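Local coordinates for protein cytochrome c (Rhodothermus marinus, PDB 3CP5) that carries a single covalently bound heme c and probably works in electron transfer, at residues Gly18-Val23 with Tyr71-Met76; Gln39-Tyr44 with Arg111-Tyr116. All blocks are in the same frame, centred on the assembly; numbering follows the deposited sequence. Where two conformers were deposited one is given.

Contact 1: Gly18-Val23 with Tyr71-Met76; sequences GPVKQV and YIMNVM. With HEC (heme c), chain C.
Asn74 turns its CG anti to its own carbonyl carbon (chi1 -75°), and a small second torsion of -18° sets OD1 so that the amide meets the backbone of Val20. Two hydrogen bonds result: Val20 N gives its hydrogen to Asn74 OD1 over 2.8 Å, and Asn74 ND2 returns one to Val20 O over 3.0 Å, nearly straight at 166°. Each donor lies in the plane of the carbonyl it approaches, on a lone pair. Asparagine suits the place because one short, flat group offers both an acceptor and a donor, and so fixes a loop residue outside any regular structure. The other bond of ND2 goes to Ala14 O, which helps hold the amide's rotation. Just after helix 10-17, Gly18 takes a positive phi, and a cis peptide leads into Pro19, whose CD lies 3.3 Å from Asn74 OD1. Beside this polar pair, in one of the two modelled Met73 conformers, Val20 CG2 rests 4.1 Å from Met73 CB and Val23 CG1 approaches Met73 CG. Heme c lies beyond the helix: Tyr71 OH donates to the propionate oxygen O2A at 2.7 Å, and Val75 CG1 packs on the porphyrin. Helix 69-77 is thus wedged between the loop and the heme, with Met82 of helix 79-85 against Asn74, Met89 of helix 87-96 against Tyr71, and helix 107-123 against Met73 and Met76.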
# COMPACT_ATOMS: atom_id res chain seq x y z
N GLY A 18 -2.15 -9.64 9.19
CA GLY A 18 -2.56 -8.47 9.93
C GLY A 18 -1.58 -7.33 9.85
O GLY A 18 -0.54 -7.45 9.16
N PRO A 19 -1.85 -6.21 10.55
CA PRO A 19 -2.91 -6.07 11.52
C PRO A 19 -4.32 -5.89 11.01
O PRO A 19 -5.26 -6.24 11.74
CB PRO A 19 -2.52 -4.78 12.25
CG PRO A 19 -1.70 -3.98 11.30
CD PRO A 19 -0.96 -5.04 10.49
N VAL A 20 -4.50 -5.38 9.81
CA VAL A 20 -5.84 -5.14 9.26
C VAL A 20 -6.43 -6.46 8.78
O VAL A 20 -5.70 -7.28 8.21
CB VAL A 20 -5.75 -4.08 8.14
CG1 VAL A 20 -7.09 -3.93 7.43
CG2 VAL A 20 -5.27 -2.76 8.68
N LYS A 21 -7.73 -6.63 9.03
CA LYS A 21 -8.46 -7.80 8.56
C LYS A 21 -9.46 -7.44 7.48
O LYS A 21 -9.76 -8.28 6.61
CB LYS A 21 -9.21 -8.46 9.74
CG LYS A 21 -8.31 -9.06 10.81
CD LYS A 21 -8.99 -9.83 11.92
CE LYS A 21 -8.02 -10.42 12.93
NZ LYS A 21 -7.42 -11.71 12.46
N GLN A 22 -9.99 -6.25 7.52
CA GLN A 22 -11.06 -5.82 6.62
C GLN A 22 -10.97 -4.31 6.46
O GLN A 22 -10.46 -3.60 7.33
CB GLN A 22 -12.45 -6.32 7.08
CG GLN A 22 -12.89 -5.61 8.36
CD GLN A 22 -14.07 -6.31 9.01
OE1 GLN A 22 -14.05 -7.50 9.21
NE2 GLN A 22 -15.09 -5.62 9.32
N VAL A 23 -11.51 -3.80 5.35
CA VAL A 23 -11.57 -2.38 5.10
C VAL A 23 -12.98 -1.98 4.66
O VAL A 23 -13.77 -2.82 4.18
CB VAL A 23 -10.59 -1.94 4.00
CG1 VAL A 23 -9.17 -2.24 4.41
CG2 VAL A 23 -10.96 -2.59 2.69
N TYR A 71 -4.04 -6.42 1.73
CA TYR A 71 -2.61 -6.49 1.45
C TYR A 71 -1.96 -5.13 1.45
O TYR A 71 -0.92 -4.95 2.05
CB TYR A 71 -2.39 -7.20 0.11
CG TYR A 71 -0.96 -7.24 -0.41
CD1 TYR A 71 -0.11 -8.29 -0.10
CD2 TYR A 71 -0.46 -6.23 -1.20
CE1 TYR A 71 1.19 -8.29 -0.58
CE2 TYR A 71 0.82 -6.21 -1.71
CZ TYR A 71 1.64 -7.26 -1.40
OH TYR A 71 2.93 -7.26 -1.89
N ILE A 72 -2.53 -4.17 0.73
CA ILE A 72 -1.86 -2.88 0.64
C ILE A 72 -1.79 -2.20 2.00
O ILE A 72 -0.75 -1.63 2.34
CB ILE A 72 -2.60 -2.01 -0.39
CG1 ILE A 72 -2.50 -2.60 -1.81
CG2 ILE A 72 -2.10 -0.57 -0.39
CD1 ILE A 72 -3.50 -2.01 -2.79
N MET A 73 -2.86 -2.23 2.81
CA MET A 73 -2.84 -1.66 4.16
C MET A 73 -1.78 -2.31 5.02
O MET A 73 -1.05 -1.62 5.75
CB MET A 73 -4.22 -1.84 4.83
CG MET A 73 -5.33 -1.07 4.14
SD MET A 73 -5.25 0.68 4.61
CE MET A 73 -5.84 0.59 6.29
N ASN A 74 -1.66 -3.64 4.97
CA ASN A 74 -0.70 -4.31 5.87
C ASN A 74 0.75 -4.17 5.44
O ASN A 74 1.65 -4.22 6.26
CB ASN A 74 -1.13 -5.77 6.04
CG ASN A 74 -2.34 -5.87 6.94
OD1 ASN A 74 -2.68 -4.96 7.71
ND2 ASN A 74 -3.06 -6.96 6.91
N VAL A 75 1.02 -3.99 4.14
CA VAL A 75 2.38 -3.63 3.69
C VAL A 75 2.76 -2.28 4.30
O VAL A 75 3.88 -2.12 4.80
CB VAL A 75 2.47 -3.60 2.15
CG1 VAL A 75 3.77 -2.94 1.73
CG2 VAL A 75 2.40 -5.00 1.55
N MET A 76 1.85 -1.28 4.30
CA MET A 76 2.12 0.00 4.92
C MET A 76 2.31 -0.04 6.43
O MET A 76 3.23 0.61 6.98
CB MET A 76 0.98 1.02 4.59
CG MET A 76 0.97 1.52 3.16
SD MET A 76 -0.25 2.88 3.08
CE MET A 76 -1.66 2.08 2.33
FE HEC C . 6.90 0.56 -0.34
CHA HEC C . 6.85 -2.51 -1.84
CHB HEC C . 3.51 0.80 -0.65
CHC HEC C . 6.96 3.47 1.49
CHD HEC C . 10.28 0.61 -0.53
NA HEC C . 5.49 -0.61 -1.11
C1A HEC C . 5.62 -1.89 -1.65
C2A HEC C . 4.32 -2.43 -1.93
C3A HEC C . 3.39 -1.50 -1.63
C4A HEC C . 4.13 -0.37 -1.09
CMA HEC C . 1.86 -1.58 -1.79
CAA HEC C . 4.01 -3.77 -2.65
CBA HEC C . 3.88 -3.62 -4.16
CGA HEC C . 3.36 -4.87 -4.84
O1A HEC C . 3.45 -4.92 -6.11
O2A HEC C . 2.81 -5.76 -4.14
NB HEC C . 5.55 1.91 0.25
C1B HEC C . 4.21 1.88 -0.10
C2B HEC C . 3.56 3.04 0.45
C3B HEC C . 4.48 3.78 1.14
C4B HEC C . 5.73 3.05 1.00
CMB HEC C . 2.05 3.33 0.23
CAB HEC C . 4.25 5.01 2.04
CBB HEC C . 3.33 4.79 3.09
NC HEC C . 8.33 1.75 0.40
C1C HEC C . 8.19 2.90 1.17
C2C HEC C . 9.48 3.46 1.49
C3C HEC C . 10.42 2.68 0.93
C4C HEC C . 9.71 1.65 0.21
CMC HEC C . 9.64 4.84 2.12
CAC HEC C . 11.94 2.95 0.76
CBC HEC C . 12.62 3.12 2.00
ND HEC C . 8.27 -0.72 -1.04
C1D HEC C . 9.64 -0.50 -1.04
C2D HEC C . 10.30 -1.64 -1.68
C3D HEC C . 9.34 -2.55 -1.93
C4D HEC C . 8.08 -1.93 -1.61
CMD HEC C . 11.85 -1.70 -1.83
CAD HEC C . 9.47 -3.98 -2.47
CBD HEC C . 9.53 -4.98 -1.28
CGD HEC C . 10.77 -4.69 -0.45
O1D HEC C . 10.64 -4.35 0.76
O2D HEC C . 11.89 -4.81 -1.08

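Contact 2: Gln39-Tyr44 with Arg111-Tyr116. With HEC (heme c), chain C.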
# COMPACT_ATOMS: atom_id res chain seq x y z
N GLN A 39 -1.14 13.94 0.23
CA GLN A 39 -0.19 14.61 1.11
C GLN A 39 0.62 13.58 1.87
O GLN A 39 1.84 13.72 2.00
CB GLN A 39 -0.91 15.54 2.07
CG GLN A 39 -1.66 16.67 1.38
CD GLN A 39 -2.53 17.41 2.39
OE1 GLN A 39 -2.81 16.94 3.50
NE2 GLN A 39 -2.93 18.60 1.99
N LEU A 40 -0.02 12.57 2.39
CA LEU A 40 0.70 11.57 3.19
C LEU A 40 1.61 10.72 2.32
O LEU A 40 2.71 10.38 2.73
CB LEU A 40 -0.33 10.66 3.86
CG LEU A 40 -1.04 11.22 5.06
CD1 LEU A 40 -2.27 10.39 5.40
CD2 LEU A 40 -0.15 11.42 6.27
N PHE A 41 1.24 10.47 1.07
CA PHE A 41 2.08 9.72 0.15
C PHE A 41 3.36 10.51 -0.15
O PHE A 41 4.45 9.96 -0.17
CB PHE A 41 1.29 9.40 -1.11
CG PHE A 41 2.00 8.49 -2.10
CD1 PHE A 41 1.84 7.12 -2.07
CD2 PHE A 41 2.83 9.04 -3.08
CE1 PHE A 41 2.46 6.28 -2.95
CE2 PHE A 41 3.47 8.20 -3.94
CZ PHE A 41 3.31 6.84 -3.89
N ASN A 42 3.20 11.81 -0.38
CA ASN A 42 4.36 12.67 -0.57
C ASN A 42 5.32 12.59 0.61
O ASN A 42 6.54 12.51 0.45
CB ASN A 42 3.91 14.12 -0.79
CG ASN A 42 5.17 14.97 -0.97
OD1 ASN A 42 5.65 15.58 -0.02
ND2 ASN A 42 5.74 14.99 -2.15
N THR A 43 4.75 12.62 1.81
CA THR A 43 5.53 12.63 3.04
C THR A 43 6.25 11.32 3.33
O THR A 43 7.42 11.27 3.72
CB THR A 43 4.56 12.93 4.24
OG1 THR A 43 4.01 14.24 4.08
CG2 THR A 43 5.26 12.88 5.56
N TYR A 44 5.54 10.20 3.15
CA TYR A 44 6.00 8.88 3.57
C TYR A 44 6.52 7.99 2.45
O TYR A 44 7.28 7.05 2.76
CB TYR A 44 4.91 8.13 4.31
CG TYR A 44 4.56 8.55 5.72
CD1 TYR A 44 3.64 9.54 6.02
CD2 TYR A 44 5.16 7.93 6.81
CE1 TYR A 44 3.35 9.90 7.32
CE2 TYR A 44 4.86 8.27 8.11
CZ TYR A 44 3.95 9.27 8.38
OH TYR A 44 3.62 9.63 9.66
N ARG A 111 -5.28 4.23 5.61
CA ARG A 111 -6.56 4.19 4.86
C ARG A 111 -6.69 5.38 3.93
O ARG A 111 -7.22 5.26 2.81
CB ARG A 111 -7.67 4.08 5.88
CG ARG A 111 -9.08 4.03 5.27
CD ARG A 111 -9.22 2.79 4.36
NE ARG A 111 -10.48 2.78 3.64
CZ ARG A 111 -10.71 3.41 2.47
NH1 ARG A 111 -9.80 4.12 1.83
NH2 ARG A 111 -11.92 3.30 1.94
N ALA A 112 -6.18 6.56 4.32
CA ALA A 112 -6.15 7.73 3.44
C ALA A 112 -5.26 7.51 2.24
O ALA A 112 -5.60 7.81 1.10
CB ALA A 112 -5.75 8.98 4.24
N ILE A 113 -4.05 6.96 2.47
CA ILE A 113 -3.14 6.63 1.39
C ILE A 113 -3.78 5.64 0.44
O ILE A 113 -3.69 5.78 -0.79
CB ILE A 113 -1.76 6.17 1.91
CG1 ILE A 113 -1.06 7.29 2.69
CG2 ILE A 113 -0.89 5.66 0.79
CD1 ILE A 113 0.18 6.87 3.42
N LEU A 114 -4.51 4.64 0.97
CA LEU A 114 -5.20 3.69 0.09
C LEU A 114 -6.24 4.39 -0.79
O LEU A 114 -6.31 4.11 -1.98
CB LEU A 114 -5.90 2.61 0.93
CG LEU A 114 -6.76 1.59 0.20
CD1 LEU A 114 -5.91 0.76 -0.75
CD2 LEU A 114 -7.60 0.71 1.07
N GLU A 115 -6.94 5.36 -0.25
CA GLU A 115 -7.89 6.16 -1.01
C GLU A 115 -7.21 6.93 -2.15
O GLU A 115 -7.72 6.98 -3.29
CB GLU A 115 -8.70 7.12 -0.12
CG GLU A 115 -10.01 7.48 -0.77
CD GLU A 115 -11.12 6.47 -0.69
OE1 GLU A 115 -12.29 6.89 -0.84
OE2 GLU A 115 -10.84 5.27 -0.45
N TYR A 116 -6.05 7.52 -1.87
CA TYR A 116 -5.24 8.14 -2.89
C TYR A 116 -4.83 7.17 -3.98
O TYR A 116 -4.92 7.44 -5.19
CB TYR A 116 -4.03 8.82 -2.27
CG TYR A 116 -3.03 9.35 -3.28
CD1 TYR A 116 -3.36 10.38 -4.14
CD2 TYR A 116 -1.75 8.86 -3.40
CE1 TYR A 116 -2.44 10.88 -5.07
CE2 TYR A 116 -0.84 9.33 -4.30
CZ TYR A 116 -1.18 10.35 -5.14
OH TYR A 116 -0.29 10.83 -6.06
FE HEC C . 6.90 0.56 -0.34
CHA HEC C . 6.85 -2.51 -1.84
CHB HEC C . 3.51 0.80 -0.65
CHC HEC C . 6.96 3.47 1.49
CHD HEC C . 10.28 0.61 -0.53
NA HEC C . 5.49 -0.61 -1.11
C1A HEC C . 5.62 -1.89 -1.65
C2A HEC C . 4.32 -2.43 -1.93
C3A HEC C . 3.39 -1.50 -1.63
C4A HEC C . 4.13 -0.37 -1.09
CMA HEC C . 1.86 -1.58 -1.79
CAA HEC C . 4.01 -3.77 -2.65
CBA HEC C . 3.88 -3.62 -4.16
CGA HEC C . 3.36 -4.87 -4.84
O1A HEC C . 3.45 -4.92 -6.11
O2A HEC C . 2.81 -5.76 -4.14
NB HEC C . 5.55 1.91 0.25
C1B HEC C . 4.21 1.88 -0.10
C2B HEC C . 3.56 3.04 0.45
C3B HEC C . 4.48 3.78 1.14
C4B HEC C . 5.73 3.05 1.00
CMB HEC C . 2.05 3.33 0.23
CAB HEC C . 4.25 5.01 2.04
CBB HEC C . 3.33 4.79 3.09
NC HEC C . 8.33 1.75 0.40
C1C HEC C . 8.19 2.90 1.17
C2C HEC C . 9.48 3.46 1.49
C3C HEC C . 10.42 2.68 0.93
C4C HEC C . 9.71 1.65 0.21
CMC HEC C . 9.64 4.84 2.12
CAC HEC C . 11.94 2.95 0.76
CBC HEC C . 12.62 3.12 2.00
ND HEC C . 8.27 -0.72 -1.04
C1D HEC C . 9.64 -0.50 -1.04
C2D HEC C . 10.30 -1.64 -1.68
C3D HEC C . 9.34 -2.55 -1.93
C4D HEC C . 8.08 -1.93 -1.61
CMD HEC C . 11.85 -1.70 -1.83
CAD HEC C . 9.47 -3.98 -2.47
CBD HEC C . 9.53 -4.98 -1.28
CGD HEC C . 10.77 -4.69 -0.45
O1D HEC C . 10.64 -4.35 0.76
O2D HEC C . 11.89 -4.81 -1.08
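Leu40 and Ile113 mesh across this helix crossing. Leu40 CB fits against the CG1-CD1 arm of the isoleucine, 3.6 Å from Ile113 CG1 and 3.8 Å from Ile113 CD1, while Leu40 CD1 settles over Ala112 CB at 3.9 Å, where only a methyl group rises from the helix. Ile113 suits a junction because its two branches point to different neighbours: CG2 reaches the edge of the Phe41 ring and the heme methyl CMB, and CD1 touches heme CBB. The axes of segments 39-44 and 111-116 pass 9.3 Å apart at 106°. Helix 31-44, leading into heme-bound Cys45, corresponds to the N-terminal helix of the classical cytochrome c fold and helix 107-123 to its C-terminal helix; helix 10-17 lies ahead of both. Phe41, its CG anti to the backbone N (chi1 -174°), meets Tyr116 with the two side chains crossing at about a right angle. Tyr116 CE2 stands over one face of the phenylalanine, 3.7 Å from Phe41 CG, and the ring planes are inclined at 51°. An alanine in place of Phe41 would keep the CB contact but probably leave a gap beside Tyr116 CE2 and Ile113 CG2, the tyrosine ring freer to turn. Leu60 and Leu117 also press on Phe41.

The four segments alternate along the chain: 18-23 of contact 1 comes first, then 39-44 of contact 2, then 71-76 and 111-116. The two contacts share no helix, yet their centres are only 14 Å apart and they meet directly, with Met76 SD 3.7 Å from Ile113 CG2 and Ile72 packed on Leu114. Helices 69-77 and 107-123 are therefore neighbours, contact 1 tying the first to the loop that follows helix 10-17 and contact 2 crossing the second with helix 31-44. Both contacts also touch heme c. In this strandless chain, early and late parts of the sequence are thus interlaced, and segments from both meet around one heme.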